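PDB 6SQX: peptide-binding protein from Photobacterium damsela subsp. piscicida, which probably acts as a secreted NlpC/P60-family cysteine endopeptidase that cleaves the peptidoglycan of potentially competing bacteria. Local coordinates for residues Y65-F77 with F131-I144. Numbering follows the deposited sequence.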
loop_
_atom_site.group_PDB
_atom_site.type_symbol
_atom_site.label_atom_id
_atom_site.label_comp_id
_atom_site.label_asym_id
_atom_site.label_seq_id
_atom_site.Cartn_x
_atom_site.Cartn_y
_atom_site.Cartn_z
ATOM N N TYR A 65 -0.321 -13.833 8.613
ATOM C CA TYR A 65 -1.051 -15.105 8.625
ATOM C C TYR A 65 -2.316 -15.076 9.475
ATOM O O TYR A 65 -2.912 -16.136 9.705
ATOM C CB TYR A 65 -0.131 -16.259 9.078
ATOM C CG TYR A 65 0.993 -16.509 8.082
ATOM C CD1 TYR A 65 0.742 -17.135 6.860
ATOM C CD2 TYR A 65 2.304 -16.120 8.367
ATOM C CE1 TYR A 65 1.778 -17.373 5.940
ATOM C CE2 TYR A 65 3.322 -16.341 7.448
ATOM C CZ TYR A 65 3.054 -16.979 6.251
ATOM O OH TYR A 65 4.105 -17.208 5.338
ATOM N N PHE A 66 -2.768 -13.889 9.878
ATOM C CA PHE A 66 -3.917 -13.808 10.779
ATOM C C PHE A 66 -5.144 -14.478 10.184
ATOM O O PHE A 66 -5.935 -15.094 10.917
ATOM C CB PHE A 66 -4.220 -12.337 11.046
ATOM C CG PHE A 66 -5.381 -12.131 11.960
ATOM C CD1 PHE A 66 -5.296 -12.454 13.309
ATOM C CD2 PHE A 66 -6.559 -11.586 11.478
ATOM C CE1 PHE A 66 -6.390 -12.224 14.161
ATOM C CE2 PHE A 66 -7.657 -11.344 12.321
ATOM C CZ PHE A 66 -7.556 -11.689 13.662
ATOM N N GLN A 67 -5.344 -14.383 8.866
ATOM C CA GLN A 67 -6.552 -14.987 8.291
ATOM C C GLN A 67 -6.522 -16.507 8.328
ATOM O O GLN A 67 -7.550 -17.135 8.072
ATOM C CB GLN A 67 -6.780 -14.519 6.840
ATOM C CG GLN A 67 -6.907 -13.010 6.699
ATOM C CD GLN A 67 -8.014 -12.400 7.533
ATOM O OE1 GLN A 67 -8.976 -13.062 7.936
ATOM N NE2 GLN A 67 -7.903 -11.113 7.742
ATOM N N TRP A 68 -5.360 -17.107 8.571
ATOM C CA TRP A 68 -5.247 -18.550 8.697
ATOM C C TRP A 68 -5.270 -18.975 10.147
ATOM O O TRP A 68 -5.140 -20.169 10.445
ATOM C CB TRP A 68 -3.971 -19.055 8.011
ATOM C CG TRP A 68 -3.998 -19.033 6.528
ATOM C CD1 TRP A 68 -5.029 -18.622 5.714
ATOM C CD2 TRP A 68 -2.912 -19.385 5.651
ATOM N NE1 TRP A 68 -4.656 -18.746 4.373
ATOM C CE2 TRP A 68 -3.369 -19.207 4.323
ATOM C CE3 TRP A 68 -1.611 -19.862 5.863
ATOM C CZ2 TRP A 68 -2.555 -19.473 3.211
ATOM C CZ3 TRP A 68 -0.820 -20.145 4.753
ATOM C CH2 TRP A 68 -1.286 -19.929 3.451
ATOM N N SER A 69 -5.509 -18.026 11.055
ATOM C CA SER A 69 -5.438 -18.311 12.482
ATOM C C SER A 69 -6.806 -18.644 13.063
ATOM O O SER A 69 -7.848 -18.336 12.500
ATOM C CB SER A 69 -4.819 -17.137 13.248
ATOM O OG SER A 69 -5.764 -16.121 13.527
ATOM N N ASP A 70 -6.780 -19.288 14.220
ATOM C CA ASP A 70 -8.040 -19.638 14.845
ATOM C C ASP A 70 -8.782 -18.405 15.341
ATOM O O ASP A 70 -9.985 -18.499 15.608
ATOM C CB ASP A 70 -7.805 -20.619 16.005
ATOM C CG ASP A 70 -7.447 -22.020 15.533
ATOM O OD1 ASP A 70 -7.585 -22.283 14.309
ATOM O OD2 ASP A 70 -7.054 -22.861 16.390
ATOM N N ASP A 71 -8.088 -17.263 15.468
ATOM C CA ASP A 71 -8.660 -16.023 15.997
ATOM C C ASP A 71 -9.565 -15.310 14.992
ATOM O O ASP A 71 -10.449 -14.544 15.395
ATOM C CB ASP A 71 -7.529 -15.063 16.398
ATOM C CG ASP A 71 -6.675 -15.591 17.543
ATOM O OD1 ASP A 71 -7.236 -16.219 18.472
ATOM O OD2 ASP A 71 -5.434 -15.387 17.510
ATOM N N ALA A 72 -9.357 -15.519 13.704
ATOM C CA ALA A 72 -10.065 -14.780 12.676
ATOM C C ALA A 72 -11.426 -15.418 12.388
ATOM O O ALA A 72 -11.620 -16.632 12.558
ATOM C CB ALA A 72 -9.217 -14.806 11.398
ATOM N N ASN A 73 -12.367 -14.591 11.942
ATOM C CA ASN A 73 -13.698 -15.079 11.601
ATOM C C ASN A 73 -14.253 -14.279 10.430
ATOM O O ASN A 73 -13.680 -13.260 10.019
ATOM C CB ASN A 73 -14.658 -15.085 12.820
ATOM C CG ASN A 73 -15.002 -13.687 13.300
ATOM O OD1 ASN A 73 -15.538 -12.878 12.544
ATOM N ND2 ASN A 73 -14.701 -13.394 14.570
ATOM N N GLN A 74 -15.384 -14.742 9.886
ATOM C CA GLN A 74 -15.925 -14.146 8.670
ATOM C C GLN A 74 -16.734 -12.878 8.914
ATOM O O GLN A 74 -17.133 -12.221 7.939
ATOM C CB GLN A 74 -16.798 -15.141 7.904
ATOM C CG GLN A 74 -16.050 -16.306 7.256
ATOM C CD GLN A 74 -17.018 -17.279 6.669
ATOM O OE1 GLN A 74 -17.916 -17.769 7.376
ATOM N NE2 GLN A 74 -16.899 -17.551 5.377
ATOM N N ASN A 75 -16.972 -12.497 10.180
ATOM C CA ASN A 75 -17.855 -11.377 10.506
ATOM C C ASN A 75 -17.117 -10.094 10.872
ATOM O O ASN A 75 -17.702 -8.999 10.762
ATOM C CB ASN A 75 -18.802 -11.780 11.645
ATOM C CG ASN A 75 -19.636 -12.963 11.266
ATOM O OD1 ASN A 75 -20.522 -12.857 10.417
ATOM N ND2 ASN A 75 -19.354 -14.116 11.876
ATOM N N ASP A 76 -15.884 -10.216 11.344
ATOM C CA ASP A 76 -15.125 -9.119 11.930
ATOM C C ASP A 76 -13.893 -8.867 11.074
ATOM O O ASP A 76 -13.211 -9.814 10.667
ATOM C CB ASP A 76 -14.646 -9.485 13.358
ATOM C CG ASP A 76 -15.800 -9.829 14.322
ATOM O OD1 ASP A 76 -16.929 -9.341 14.075
ATOM O OD2 ASP A 76 -15.543 -10.560 15.300
ATOM N N PHE A 77 -13.589 -7.590 10.846
ATOM C CA PHE A 77 -12.422 -7.187 10.067
ATOM C C PHE A 77 -11.608 -6.165 10.851
ATOM O O PHE A 77 -12.161 -5.180 11.352
ATOM C CB PHE A 77 -12.829 -6.604 8.697
ATOM C CG PHE A 77 -11.720 -5.849 8.019
ATOM C CD1 PHE A 77 -10.592 -6.519 7.520
ATOM C CD2 PHE A 77 -11.786 -4.470 7.915
ATOM C CE1 PHE A 77 -9.542 -5.809 6.897
ATOM C CE2 PHE A 77 -10.727 -3.758 7.305
ATOM C CZ PHE A 77 -9.612 -4.442 6.815
ATOM N N PHE A 131 -25.520 -13.100 3.813
ATOM C CA PHE A 131 -24.174 -12.912 4.338
ATOM C C PHE A 131 -23.981 -13.656 5.659
ATOM O O PHE A 131 -24.847 -13.589 6.544
ATOM C CB PHE A 131 -23.930 -11.420 4.594
ATOM C CG PHE A 131 -22.535 -11.114 5.130
ATOM C CD1 PHE A 131 -22.269 -11.185 6.497
ATOM C CD2 PHE A 131 -21.475 -10.809 4.261
ATOM C CE1 PHE A 131 -20.991 -10.946 7.002
ATOM C CE2 PHE A 131 -20.213 -10.549 4.769
ATOM C CZ PHE A 131 -19.953 -10.619 6.131
ATOM N N PRO A 132 -22.832 -14.331 5.854
ATOM C CA PRO A 132 -21.786 -14.606 4.864
ATOM C C PRO A 132 -22.107 -15.943 4.192
ATOM O O PRO A 132 -22.402 -16.919 4.905
ATOM C CB PRO A 132 -20.521 -14.687 5.731
ATOM C CG PRO A 132 -20.994 -15.261 7.047
ATOM C CD PRO A 132 -22.426 -14.747 7.217
ATOM N N ASN A 133 -22.104 -16.012 2.859
ATOM C CA ASN A 133 -22.638 -17.198 2.195
ATOM C C ASN A 133 -21.593 -18.235 1.813
ATOM O O ASN A 133 -21.952 -19.245 1.190
ATOM C CB ASN A 133 -23.516 -16.840 0.991
ATOM C CG ASN A 133 -22.726 -16.255 -0.158
ATOM O OD1 ASN A 133 -21.495 -16.352 -0.213
ATOM N ND2 ASN A 133 -23.439 -15.647 -1.100
ATOM N N ILE A 134 -20.335 -18.049 2.193
ATOM C CA ILE A 134 -19.299 -19.062 1.981
ATOM C C ILE A 134 -19.165 -19.874 3.265
ATOM O O ILE A 134 -18.802 -19.308 4.301
ATOM C CB ILE A 134 -17.957 -18.439 1.567
ATOM C CG1 ILE A 134 -18.101 -17.818 0.177
ATOM C CG2 ILE A 134 -16.848 -19.520 1.570
ATOM C CD1 ILE A 134 -16.848 -17.167 -0.367
ATOM N N PRO A 135 -19.466 -21.171 3.256
ATOM C CA PRO A 135 -19.386 -21.936 4.506
ATOM C C PRO A 135 -17.961 -21.970 5.031
ATOM O O PRO A 135 -16.997 -21.849 4.272
ATOM C CB PRO A 135 -19.842 -23.344 4.098
ATOM C CG PRO A 135 -20.491 -23.189 2.758
ATOM C CD PRO A 135 -19.873 -21.997 2.110
ATOM N N CYS A 136 -17.816 -22.138 6.345
ATOM C CA CYS A 136 -16.467 -22.169 6.903
ATOM C C CYS A 136 -16.266 -23.312 7.893
ATOM O O CYS A 136 -15.465 -23.193 8.823
ATOM C CB CYS A 136 -16.039 -20.830 7.504
ATOM S SG CYS A 136 -14.211 -20.691 7.617
ATOM N N ASP A 137 -16.964 -24.427 7.699
ATOM C CA ASP A 137 -16.744 -25.583 8.569
ATOM C C ASP A 137 -15.308 -26.099 8.427
ATOM O O ASP A 137 -14.724 -26.083 7.338
ATOM C CB ASP A 137 -17.739 -26.700 8.243
ATOM C CG ASP A 137 -19.176 -26.343 8.609
ATOM O OD1 ASP A 137 -19.396 -25.672 9.645
ATOM O OD2 ASP A 137 -20.095 -26.740 7.858
ATOM N N ASN A 138 -14.711 -26.509 9.549
ATOM C CA ASN A 138 -13.300 -26.952 9.568
ATOM C C ASN A 138 -12.360 -25.923 8.936
ATOM O O ASN A 138 -11.383 -26.269 8.269
ATOM C CB ASN A 138 -13.111 -28.309 8.898
ATOM C CG ASN A 138 -14.029 -29.364 9.464
ATOM O OD1 ASN A 138 -14.053 -29.595 10.677
ATOM N ND2 ASN A 138 -14.812 -30.001 8.588
ATOM N N HIS A 139 -12.662 -24.643 9.140
ATOM C CA HIS A 139 -11.845 -23.548 8.609
ATOM C C HIS A 139 -11.696 -23.604 7.090
ATOM O O HIS A 139 -10.696 -23.128 6.538
ATOM C CB HIS A 139 -10.479 -23.489 9.299
ATOM C CG HIS A 139 -10.563 -23.392 10.789
ATOM N ND1 HIS A 139 -10.997 -22.254 11.436
ATOM C CD2 HIS A 139 -10.260 -24.285 11.760
ATOM C CE1 HIS A 139 -10.977 -22.459 12.744
ATOM N NE2 HIS A 139 -10.536 -23.683 12.967
ATOM N N SER A 140 -12.706 -24.090 6.382
ATOM C CA SER A 140 -12.598 -24.232 4.931
ATOM C C SER A 140 -12.574 -22.906 4.182
ATOM O O SER A 140 -12.258 -22.903 2.986
ATOM C CB SER A 140 -13.733 -25.106 4.387
ATOM O OG SER A 140 -15.022 -24.532 4.624
ATOM N N CYS A 141 -12.889 -21.798 4.831
ATOM C CA CYS A 141 -12.879 -20.498 4.165
ATOM C C CYS A 141 -11.502 -19.845 4.187
ATOM O O CYS A 141 -11.352 -18.749 3.638
ATOM C CB CYS A 141 -13.959 -19.560 4.753
ATOM S SG CYS A 141 -13.690 -19.071 6.483
ATOM N N ARG A 142 -10.512 -20.460 4.830
ATOM C CA ARG A 142 -9.147 -19.983 4.646
ATOM C C ARG A 142 -8.760 -20.123 3.189
ATOM O O ARG A 142 -9.140 -21.087 2.523
ATOM C CB ARG A 142 -8.190 -20.808 5.504
ATOM C CG ARG A 142 -8.441 -20.591 7.010
ATOM C CD ARG A 142 -7.594 -21.476 7.926
ATOM N NE ARG A 142 -7.870 -21.102 9.308
ATOM C CZ ARG A 142 -7.597 -21.852 10.368
ATOM N NH1 ARG A 142 -7.048 -23.062 10.234
ATOM N NH2 ARG A 142 -7.886 -21.374 11.576
ATOM N N GLY A 143 -8.006 -19.136 2.694
ATOM C CA GLY A 143 -7.671 -19.136 1.285
ATOM C C GLY A 143 -6.382 -18.423 0.950
ATOM O O GLY A 143 -5.605 -18.032 1.833
ATOM N N ILE A 144 -6.144 -18.261 -0.351
ATOM C CA ILE A 144 -4.913 -17.651 -0.841
ATOM C C ILE A 144 -5.203 -16.955 -2.165
ATOM O O ILE A 144 -6.053 -17.396 -2.947
ATOM C CB ILE A 144 -3.794 -18.725 -0.929
ATOM C CG1 ILE A 144 -2.400 -18.080 -0.994
ATOM C CG2 ILE A 144 -3.999 -19.690 -2.103
ATOM C CD1 ILE A 144 -1.286 -19.065 -0.702
HETATM O O HOH W 1 -8.966 -18.517 9.959
HETATM O O HOH W 2 -6.746 -24.494 12.731
HETATM O O HOH W 3 -20.272 -19.057 6.986
#
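Arg142 lies along Trp68 in the short 3-10 segment, its CB 3.8 Å from Trp68 CD1, and its CG packs against the carbonyl oxygen of Gln67. The chain then runs extended from CG to NE (chi2 175°, chi3 176°), which brings CD alongside Trp68 CA and sets one guanidinium face over Trp68 O. That oxygen, Trp68 O, sits 3.0 Å from Arg142 CZ. The imidazole of His139 covers the opposite face. In the guanidinium plane, NE donates to a water that also bridges Gln67 O and Ser69 O, and NH1 reaches a second water shared with Asp70. Arg142 NH2 forms a salt bridge with Asp70 OD1 (2.9 Å), meeting its anti lone pair, and a weak bond to Ser69 O. Beside it, the Trp68 indole gives its NE1 proton to Gly143 O at 2.8 Å, while CZ2 touches Ile144 CD1.

At the far end, the Gln74 amide slips between Ile134 and the Cys136–Cys141 disulfide: NE2 donates almost straight (174°) to Ile134 O, OE1 abuts Cys136 CB, and CG meets Cys141 SG. NE2 also bonds Leu189 O of strand 186-192. The loop after helix 50-64 is thereby fastened to the lead-in of strand 142-145, in the five-stranded antiparallel sheet that probably belongs to the SH3-type domain, with helix 220-226 packing on Trp68, Arg142 and Ile144.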